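UPF0062 protein MJ1593 (PDB 2YX5) is of unknown function but belongs to the PurS family of small alpha/beta proteins, with three antiparallel strands and two helices per chain in a four-chain assembly. Local coordinates at residues A[1-6]-A[42-47]; A[7-12]-A[74-79]; A[20-25]-A[35-40]. All coordinates share one frame; numbering follows the deposited sequence.

Contact 1. Residues A[1-6]-A[42-47]; sequences MYKATV and MIDIIM
An antiparallel beta ladder joins residues 1-6, at the start of the central strand, to residues 42-47: Tyr2, Ala4 and Val6 face Met47, Ile45 and Ile43 as hydrogen-bonded pairs. Each pair is held by two backbone bonds, such as Ala4 N to Ile45 O (2.7 Å). Lys3 and Thr5 stand opposite Ile46 and Asp44 in the non-hydrogen-bonded pairs, with their side chains on the other face. There the Lys3 chain, CG anti to the backbone N (chi1 170°) and extended beyond it, crosses Asp44 diagonally, and NZ forms a salt bridge to Asp44 OD2 at 3.2 Å. Asp44 OD1 lies beside Thr5, 3.6 Å from OG1, without a hydrogen bond. The face of Ala4, Val6, Ile45 and Met47 is mainly apolar. Val6 CG2 meets Ile45 CD1 at 3.9 Å, while Met47 SD approaches Ala4 CB (4.2 Å), and both Met47 and Ala4 touch Val59 of helix 52-67. Met47 O takes the Tyr2 N-H and sits in the plane of the Tyr2 ring, at its edge, 3.6 Å from CD2. Residues 42-47 also pair with the second subunit, giving an antiparallel sheet covered by a helix and extended across a subunit interface.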
loop_
_atom_site.group_PDB
_atom_site.type_symbol
_atom_site.label_atom_id
_atom_site.label_comp_id
_atom_site.label_asym_id
_atom_site.label_seq_id
_atom_site.Cartn_x
_atom_site.Cartn_y
_atom_site.Cartn_z
ATOM N N MET A 1 15.201 -25.526 -1.050
ATOM C CA MET A 1 14.428 -24.307 -1.407
ATOM C C MET A 1 13.006 -24.399 -0.871
ATOM O O MET A 1 12.296 -25.401 -1.055
ATOM C CB MET A 1 14.405 -24.109 -2.922
ATOM C CG MET A 1 14.331 -22.657 -3.331
ATOM S SD MET A 1 15.651 -21.718 -2.529
ATOM C CE MET A 1 16.998 -21.853 -3.742
ATOM N N TYR A 2 12.606 -23.338 -0.187
ATOM C CA TYR A 2 11.282 -23.275 0.400
ATOM C C TYR A 2 10.636 -21.933 0.097
ATOM O O TYR A 2 11.321 -20.909 -0.092
ATOM C CB TYR A 2 11.355 -23.447 1.922
ATOM C CG TYR A 2 12.223 -24.590 2.417
ATOM C CD1 TYR A 2 11.654 -25.755 2.947
ATOM C CD2 TYR A 2 13.616 -24.486 2.395
ATOM C CE1 TYR A 2 12.454 -26.780 3.445
ATOM C CE2 TYR A 2 14.422 -25.500 2.888
ATOM C CZ TYR A 2 13.840 -26.641 3.411
ATOM O OH TYR A 2 14.664 -27.628 3.897
ATOM N N LYS A 3 9.306 -21.967 0.058
ATOM C CA LYS A 3 8.495 -20.796 -0.176
ATOM C C LYS A 3 7.727 -20.496 1.108
ATOM O O LYS A 3 6.857 -21.261 1.517
ATOM C CB LYS A 3 7.516 -21.043 -1.330
ATOM C CG LYS A 3 6.459 -19.944 -1.494
ATOM C CD LYS A 3 5.503 -20.207 -2.649
ATOM C CE LYS A 3 4.325 -19.263 -2.588
ATOM N NZ LYS A 3 3.542 -19.266 -3.843
ATOM N N ALA A 4 8.061 -19.393 1.762
ATOM C CA ALA A 4 7.352 -19.034 2.971
ATOM C C ALA A 4 6.310 -18.002 2.580
ATOM O O ALA A 4 6.587 -17.060 1.835
ATOM C CB ALA A 4 8.304 -18.456 4.004
ATOM N N THR A 5 5.096 -18.189 3.060
ATOM C CA THR A 5 4.054 -17.242 2.753
ATOM C C THR A 5 3.699 -16.461 4.018
ATOM O O THR A 5 3.308 -17.052 5.027
ATOM C CB THR A 5 2.824 -17.976 2.192
ATOM O OG1 THR A 5 3.205 -18.655 0.990
ATOM C CG2 THR A 5 1.695 -16.990 1.880
ATOM N N VAL A 6 3.863 -15.137 3.977
ATOM C CA VAL A 6 3.523 -14.320 5.135
ATOM C C VAL A 6 2.280 -13.467 4.846
ATOM O O VAL A 6 2.274 -12.677 3.908
ATOM C CB VAL A 6 4.683 -13.385 5.528
ATOM C CG1 VAL A 6 4.372 -12.661 6.840
ATOM C CG2 VAL A 6 5.948 -14.176 5.662
ATOM N N MET A 42 0.212 -9.849 1.149
ATOM C CA MET A 42 0.770 -11.167 1.057
ATOM C C MET A 42 2.234 -11.015 0.675
ATOM O O MET A 42 2.565 -10.300 -0.253
ATOM C CB MET A 42 0.019 -12.004 0.026
ATOM C CG MET A 42 0.533 -13.444 -0.042
ATOM S SD MET A 42 -0.590 -14.660 -0.823
ATOM C CE MET A 42 0.124 -14.753 -2.521
ATOM N N ILE A 43 3.110 -11.667 1.430
ATOM C CA ILE A 43 4.545 -11.624 1.169
ATOM C C ILE A 43 5.121 -13.045 0.990
ATOM O O ILE A 43 5.169 -13.835 1.953
ATOM C CB ILE A 43 5.300 -10.935 2.328
ATOM C CG1 ILE A 43 4.813 -9.494 2.486
ATOM C CG2 ILE A 43 6.789 -10.967 2.067
ATOM C CD1 ILE A 43 5.289 -8.800 3.765
ATOM N N ASP A 44 5.545 -13.349 -0.241
ATOM C CA ASP A 44 6.142 -14.633 -0.562
ATOM C C ASP A 44 7.652 -14.596 -0.457
ATOM O O ASP A 44 8.329 -13.919 -1.227
ATOM C CB ASP A 44 5.754 -15.077 -1.957
ATOM C CG ASP A 44 4.374 -15.698 -1.994
ATOM O OD1 ASP A 44 3.703 -15.702 -0.935
ATOM O OD2 ASP A 44 3.962 -16.177 -3.074
ATOM N N ILE A 45 8.200 -15.321 0.502
ATOM C CA ILE A 45 9.637 -15.313 0.644
ATOM C C ILE A 45 10.231 -16.631 0.172
ATOM O O ILE A 45 9.926 -17.688 0.722
ATOM C CB ILE A 45 10.019 -15.068 2.089
ATOM C CG1 ILE A 45 9.379 -13.747 2.565
ATOM C CG2 ILE A 45 11.548 -15.072 2.215
ATOM C CD1 ILE A 45 9.461 -13.496 4.067
ATOM N N ILE A 46 11.048 -16.565 -0.875
ATOM C CA ILE A 46 11.723 -17.749 -1.397
ATOM C C ILE A 46 13.118 -17.802 -0.767
ATOM O O ILE A 46 13.961 -16.907 -0.966
ATOM C CB ILE A 46 11.798 -17.716 -2.920
ATOM C CG1 ILE A 46 10.369 -17.776 -3.475
ATOM C CG2 ILE A 46 12.655 -18.876 -3.434
ATOM C CD1 ILE A 46 10.280 -17.592 -4.956
ATOM N N MET A 47 13.351 -18.874 -0.006
ATOM C CA MET A 47 14.601 -19.001 0.742
ATOM C C MET A 47 15.181 -20.417 0.897
ATOM O O MET A 47 14.497 -21.433 0.675
ATOM C CB MET A 47 14.349 -18.412 2.133
ATOM C CG MET A 47 13.025 -18.967 2.722
ATOM S SD MET A 47 12.496 -18.329 4.344
ATOM C CE MET A 47 14.109 -18.219 5.211
#

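Contact 2. Residues A[7-12]-A[74-79]; sequences IIKLKK and DYEIKV
Ile7 and Lys9 pair with Glu76 and Asp74 in the tight part of this antiparallel ladder, where four backbone hydrogen bonds hold the strands together. Ile8 and Tyr75 form the non-hydrogen-bonded pair between them, with CA atoms 4.4 Å apart. The fit is close here: Ile7 O, which accepts the N-H of Glu76, also lies 3.1 Å from Tyr75 CA. The Ile8 and Tyr75 side chains cross obliquely, Ile8 CG1 lying 4.0 Å from Tyr75 CB, and Ile7 CB packs on Glu76 CG at 3.7 Å. At Asp74, where pairing between the two segments stops, loop residues Lys11 and Lys12 hold the carboxylate. Lys11 NZ reaches OD1 of Asp74 on the syn side at 2.9 Å, 34° out of the carboxylate plane, and also bonds to the carbonyls of Pro70 and His73. Lys12 N donates a bent hydrogen bond to Asp74 OD2 from above that plane, at 3.1 Å. On the looser, solvent side Glu76 is exposed, and the Lys9 chain, bent at its last torsion (chi4 -67°), crosses it at about a right angle. The salt bridge from Lys9 NZ to Glu76 OE2, at 3.4 Å, is weak as a hydrogen bond. On the face bearing Ile8 and Tyr75, Tyr75 touches Cys63 of helix 52-67 and Ile8 touches Ile43 of strand 34-47; on the face of Ile7 and Lys9, both reach Tyr40 of the same strand.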
loop_
_atom_site.group_PDB
_atom_site.type_symbol
_atom_site.label_atom_id
_atom_site.label_comp_id
_atom_site.label_asym_id
_atom_site.label_seq_id
_atom_site.Cartn_x
_atom_site.Cartn_y
_atom_site.Cartn_z
ATOM N N ILE A 7 1.223 -13.663 5.630
ATOM C CA ILE A 7 0.014 -12.865 5.487
ATOM C C ILE A 7 0.048 -11.888 6.640
ATOM O O ILE A 7 0.229 -12.294 7.783
ATOM C CB ILE A 7 -1.283 -13.661 5.639
ATOM C CG1 ILE A 7 -1.526 -14.546 4.428
ATOM C CG2 ILE A 7 -2.427 -12.714 5.802
ATOM C CD1 ILE A 7 -0.632 -15.747 4.385
ATOM N N ILE A 8 -0.099 -10.603 6.331
ATOM C CA ILE A 8 -0.093 -9.567 7.347
ATOM C C ILE A 8 -1.389 -8.765 7.284
ATOM O O ILE A 8 -1.794 -8.306 6.222
ATOM C CB ILE A 8 1.060 -8.607 7.156
ATOM C CG1 ILE A 8 2.379 -9.370 7.228
ATOM C CG2 ILE A 8 0.992 -7.522 8.219
ATOM C CD1 ILE A 8 3.618 -8.482 7.122
ATOM N N LYS A 9 -2.034 -8.610 8.432
ATOM C CA LYS A 9 -3.283 -7.870 8.517
ATOM C C LYS A 9 -3.236 -6.940 9.731
ATOM O O LYS A 9 -2.280 -6.957 10.514
ATOM C CB LYS A 9 -4.459 -8.854 8.662
ATOM C CG LYS A 9 -4.167 -9.936 9.698
ATOM C CD LYS A 9 -5.323 -10.895 9.916
ATOM C CE LYS A 9 -4.974 -11.985 10.954
ATOM N NZ LYS A 9 -3.906 -12.941 10.508
ATOM N N LEU A 10 -4.264 -6.119 9.878
ATOM C CA LEU A 10 -4.335 -5.236 11.025
ATOM C C LEU A 10 -4.795 -6.101 12.194
ATOM O O LEU A 10 -5.438 -7.135 11.988
ATOM C CB LEU A 10 -5.352 -4.125 10.791
ATOM C CG LEU A 10 -4.991 -3.046 9.782
ATOM C CD1 LEU A 10 -6.108 -2.003 9.707
ATOM C CD2 LEU A 10 -3.690 -2.407 10.196
ATOM N N LYS A 11 -4.447 -5.692 13.411
ATOM C CA LYS A 11 -4.860 -6.419 14.606
ATOM C C LYS A 11 -6.371 -6.701 14.522
ATOM O O LYS A 11 -7.132 -5.933 13.919
ATOM C CB LYS A 11 -4.544 -5.585 15.861
ATOM C CG LYS A 11 -3.176 -5.845 16.501
ATOM C CD LYS A 11 -3.242 -7.032 17.480
ATOM C CE LYS A 11 -1.919 -7.290 18.230
ATOM N NZ LYS A 11 -0.919 -8.084 17.450
ATOM N N LYS A 12 -6.805 -7.813 15.106
ATOM C CA LYS A 12 -8.220 -8.148 15.088
ATOM C C LYS A 12 -8.948 -7.107 15.918
ATOM O O LYS A 12 -8.599 -6.870 17.077
ATOM C CB LYS A 12 -8.466 -9.535 15.680
ATOM C CG LYS A 12 -9.921 -9.984 15.591
ATOM C CD LYS A 12 -10.134 -11.364 16.197
ATOM C CE LYS A 12 -9.811 -11.401 17.697
ATOM N NZ LYS A 12 -10.761 -10.600 18.523
ATOM N N ASP A 74 -1.077 -8.227 12.836
ATOM C CA ASP A 74 -1.253 -9.631 13.153
ATOM C C ASP A 74 -0.657 -10.260 11.901
ATOM O O ASP A 74 -0.680 -9.638 10.833
ATOM C CB ASP A 74 -2.733 -10.006 13.288
ATOM C CG ASP A 74 -3.243 -9.886 14.723
ATOM O OD1 ASP A 74 -2.413 -9.825 15.661
ATOM O OD2 ASP A 74 -4.481 -9.870 14.908
ATOM N N TYR A 75 -0.094 -11.458 12.018
ATOM C CA TYR A 75 0.482 -12.103 10.843
ATOM C C TYR A 75 0.491 -13.609 10.998
ATOM O O TYR A 75 0.378 -14.114 12.102
ATOM C CB TYR A 75 1.907 -11.571 10.586
ATOM C CG TYR A 75 2.902 -11.931 11.654
ATOM C CD1 TYR A 75 3.498 -13.195 11.685
ATOM C CD2 TYR A 75 3.231 -11.029 12.657
ATOM C CE1 TYR A 75 4.399 -13.552 12.693
ATOM C CE2 TYR A 75 4.136 -11.371 13.679
ATOM C CZ TYR A 75 4.718 -12.631 13.692
ATOM O OH TYR A 75 5.632 -12.957 14.682
ATOM N N GLU A 76 0.579 -14.321 9.882
ATOM C CA GLU A 76 0.644 -15.768 9.912
ATOM C C GLU A 76 1.599 -16.260 8.838
ATOM O O GLU A 76 1.714 -15.646 7.782
ATOM C CB GLU A 76 -0.740 -16.393 9.761
ATOM C CG GLU A 76 -1.611 -15.846 8.663
ATOM C CD GLU A 76 -2.955 -16.577 8.589
ATOM O OE1 GLU A 76 -2.945 -17.804 8.313
ATOM O OE2 GLU A 76 -4.011 -15.926 8.809
ATOM N N ILE A 77 2.283 -17.372 9.126
ATOM C CA ILE A 77 3.286 -17.945 8.231
ATOM C C ILE A 77 3.088 -19.395 7.780
ATOM O O ILE A 77 2.951 -20.308 8.595
ATOM C CB ILE A 77 4.689 -17.848 8.892
ATOM C CG1 ILE A 77 4.948 -16.401 9.337
ATOM C CG2 ILE A 77 5.763 -18.335 7.929
ATOM C CD1 ILE A 77 5.952 -16.282 10.465
ATOM N N LYS A 78 3.099 -19.598 6.472
ATOM C CA LYS A 78 2.966 -20.921 5.878
ATOM C C LYS A 78 4.278 -21.194 5.142
ATOM O O LYS A 78 4.768 -20.344 4.403
ATOM C CB LYS A 78 1.798 -20.944 4.891
ATOM C CG LYS A 78 0.465 -20.569 5.531
ATOM C CD LYS A 78 -0.532 -19.975 4.526
ATOM C CE LYS A 78 -1.766 -19.416 5.245
ATOM N NZ LYS A 78 -2.705 -18.720 4.324
ATOM N N VAL A 79 4.855 -22.369 5.359
ATOM C CA VAL A 79 6.113 -22.728 4.704
ATOM C C VAL A 79 5.926 -24.007 3.893
ATOM O O VAL A 79 5.505 -25.033 4.422
ATOM C CB VAL A 79 7.257 -22.937 5.750
ATOM C CG1 VAL A 79 8.532 -23.379 5.065
ATOM C CG2 VAL A 79 7.496 -21.661 6.515
#

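Contact 3. Residues A[20-25]-A[35-40]; sequences RTIQRA and KEVQTY
Ile22 meets Val37 and Thr39 where helix 17-28 packs against strand 34-47, the next element of this alpha/beta fold; the axes of residues 20-25 and 35-40 run roughly antiparallel at 142°. Followed outward, Ile22 CB lies 4.0 Å from Val37 CG1, and the CG2 branch goes closer, 3.8 Å from Val37 CG1, with the two side chains crossing at about a right angle. The other branch starts at CG1, beside the backbone N and anti to the carbonyl carbon; with chi2 at 174° it extends, and CD1 arrives tip to tip with Thr39 CG2 at 3.7 Å. Thr39 thus offers its methyl to the helix, while its OG1 bonds to Asn16 ND2. Val37 CG2 fills in beside the helix backbone, 4.0 Å from Gln23 CA. Gln23 stretches past this patch toward the start of the strand, where NE2 comes 2.8 Å from Lys35 O at too poor an angle for a hydrogen bond. Otherwise the contact is apolar packing of Ile22 on Val37 and Thr39. The second subunit continues the sheet by pairing with Glu36 to Tyr40, and Thr21 of the fourth subunit packs on Ile22. On the helix, Arg20 O accepts from both Arg24 N and Arg24 NH1, which reach it from opposite faces of its plane; the same Arg24 NH1 stands 4.1 Å above the centre of the Arg20 guanidinium.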
loop_
_atom_site.group_PDB
_atom_site.type_symbol
_atom_site.label_atom_id
_atom_site.label_comp_id
_atom_site.label_asym_id
_atom_site.label_seq_id
_atom_site.Cartn_x
_atom_site.Cartn_y
_atom_site.Cartn_z
ATOM N N ARG A 20 -13.230 -1.037 4.127
ATOM C CA ARG A 20 -14.457 -0.269 4.129
ATOM C C ARG A 20 -14.648 0.491 2.825
ATOM O O ARG A 20 -15.744 0.533 2.273
ATOM C CB ARG A 20 -14.451 0.682 5.319
ATOM C CG ARG A 20 -14.467 -0.080 6.639
ATOM C CD ARG A 20 -13.854 0.731 7.755
ATOM N NE ARG A 20 -14.479 2.042 7.862
ATOM C CZ ARG A 20 -15.692 2.263 8.365
ATOM N NH1 ARG A 20 -16.429 1.250 8.816
ATOM N NH2 ARG A 20 -16.162 3.507 8.426
ATOM N N THR A 21 -13.565 1.052 2.314
ATOM C CA THR A 21 -13.624 1.817 1.084
ATOM C C THR A 21 -13.978 0.946 -0.097
ATOM O O THR A 21 -14.801 1.311 -0.938
ATOM C CB THR A 21 -12.281 2.494 0.811
ATOM O OG1 THR A 21 -11.986 3.354 1.905
ATOM C CG2 THR A 21 -12.319 3.303 -0.487
ATOM N N ILE A 22 -13.339 -0.199 -0.176
ATOM C CA ILE A 22 -13.606 -1.089 -1.270
ATOM C C ILE A 22 -15.067 -1.514 -1.255
ATOM O O ILE A 22 -15.720 -1.532 -2.299
ATOM C CB ILE A 22 -12.678 -2.304 -1.207
ATOM C CG1 ILE A 22 -11.250 -1.837 -1.508
ATOM C CG2 ILE A 22 -13.143 -3.365 -2.184
ATOM C CD1 ILE A 22 -10.180 -2.881 -1.361
ATOM N N GLN A 23 -15.579 -1.828 -0.066
ATOM C CA GLN A 23 -16.961 -2.250 0.065
ATOM C C GLN A 23 -17.908 -1.194 -0.496
ATOM O O GLN A 23 -18.689 -1.456 -1.422
ATOM C CB GLN A 23 -17.298 -2.485 1.526
ATOM C CG GLN A 23 -18.629 -3.168 1.753
ATOM C CD GLN A 23 -19.079 -2.999 3.173
ATOM O OE1 GLN A 23 -19.451 -1.909 3.578
ATOM N NE2 GLN A 23 -19.026 -4.070 3.951
ATOM N N ARG A 24 -17.826 0.003 0.069
ATOM C CA ARG A 24 -18.685 1.092 -0.354
ATOM C C ARG A 24 -18.566 1.435 -1.848
ATOM O O ARG A 24 -19.578 1.619 -2.541
ATOM C CB ARG A 24 -18.435 2.297 0.556
ATOM C CG ARG A 24 -18.913 2.008 1.981
ATOM C CD ARG A 24 -18.504 3.096 2.950
ATOM N NE ARG A 24 -18.936 2.850 4.328
ATOM C CZ ARG A 24 -18.419 1.932 5.139
ATOM N NH1 ARG A 24 -17.433 1.144 4.728
ATOM N NH2 ARG A 24 -18.883 1.809 6.375
ATOM N N ALA A 25 -17.346 1.488 -2.360
ATOM C CA ALA A 25 -17.177 1.771 -3.770
ATOM C C ALA A 25 -17.810 0.630 -4.564
ATOM O O ALA A 25 -18.326 0.843 -5.660
ATOM C CB ALA A 25 -15.694 1.892 -4.117
ATOM N N LYS A 35 -21.148 -7.865 0.731
ATOM C CA LYS A 35 -21.540 -7.523 2.080
ATOM C C LYS A 35 -20.407 -7.071 2.984
ATOM O O LYS A 35 -20.633 -6.347 3.951
ATOM C CB LYS A 35 -22.279 -8.713 2.706
ATOM C CG LYS A 35 -23.686 -8.900 2.145
ATOM C CD LYS A 35 -24.575 -7.715 2.514
ATOM C CE LYS A 35 -26.001 -7.892 2.018
ATOM N NZ LYS A 35 -26.925 -6.941 2.692
ATOM N N GLU A 36 -19.189 -7.486 2.664
ATOM C CA GLU A 36 -18.050 -7.127 3.483
ATOM C C GLU A 36 -16.735 -7.379 2.756
ATOM O O GLU A 36 -16.611 -8.351 2.016
ATOM C CB GLU A 36 -18.104 -7.941 4.762
ATOM C CG GLU A 36 -16.956 -7.728 5.698
ATOM C CD GLU A 36 -17.162 -8.492 6.979
ATOM O OE1 GLU A 36 -18.248 -8.337 7.578
ATOM O OE2 GLU A 36 -16.254 -9.244 7.387
ATOM N N VAL A 37 -15.763 -6.488 2.951
ATOM C CA VAL A 37 -14.456 -6.659 2.318
ATOM C C VAL A 37 -13.325 -6.517 3.332
ATOM O O VAL A 37 -13.420 -5.739 4.260
ATOM C CB VAL A 37 -14.222 -5.644 1.195
ATOM C CG1 VAL A 37 -12.780 -5.778 0.697
ATOM C CG2 VAL A 37 -15.236 -5.856 0.065
ATOM N N GLN A 38 -12.263 -7.282 3.153
ATOM C CA GLN A 38 -11.130 -7.213 4.058
ATOM C C GLN A 38 -9.895 -7.302 3.172
ATOM O O GLN A 38 -9.956 -7.926 2.121
ATOM C CB GLN A 38 -11.160 -8.377 5.064
ATOM C CG GLN A 38 -11.101 -7.939 6.545
ATOM C CD GLN A 38 -9.825 -7.134 6.923
ATOM O OE1 GLN A 38 -9.572 -6.041 6.387
ATOM N NE2 GLN A 38 -9.031 -7.677 7.857
ATOM N N THR A 39 -8.798 -6.665 3.577
ATOM C CA THR A 39 -7.573 -6.692 2.788
ATOM C C THR A 39 -6.351 -7.103 3.595
ATOM O O THR A 39 -6.286 -6.899 4.799
ATOM C CB THR A 39 -7.319 -5.338 2.098
ATOM O OG1 THR A 39 -7.298 -4.297 3.070
ATOM C CG2 THR A 39 -8.419 -5.046 1.091
ATOM N N TYR A 40 -5.380 -7.686 2.900
ATOM C CA TYR A 40 -4.168 -8.209 3.517
ATOM C C TYR A 40 -2.998 -8.009 2.595
ATOM O O TYR A 40 -3.148 -7.858 1.387
ATOM C CB TYR A 40 -4.285 -9.722 3.720
ATOM C CG TYR A 40 -5.539 -10.173 4.386
ATOM C CD1 TYR A 40 -5.647 -10.146 5.774
ATOM C CD2 TYR A 40 -6.639 -10.601 3.638
ATOM C CE1 TYR A 40 -6.821 -10.534 6.419
ATOM C CE2 TYR A 40 -7.829 -10.995 4.270
ATOM C CZ TYR A 40 -7.914 -10.958 5.669
ATOM O OH TYR A 40 -9.071 -11.325 6.341
#

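Contacts 1 and 2 use successive halves of strand 2-10, which pairs with 34-47 on one edge and 73-81 on the other; their centres are about 13 Å apart. They meet directly: Thr5 N probably bonds to Lys78 O at 2.6 Å, and Ile43 CD1 packs on Ile8 CD1 at 3.8 Å. Contact 3 lies about 18 Å from contact 2 and 26 Å from contact 1, centre to centre. Tyr40 ties it to contact 2, with its CD1 atom 3.4 Å from Lys9 CB. Strand 34-47 serves both contacts 1 and 3, at its two ends, and at both it pairs with the second subunit.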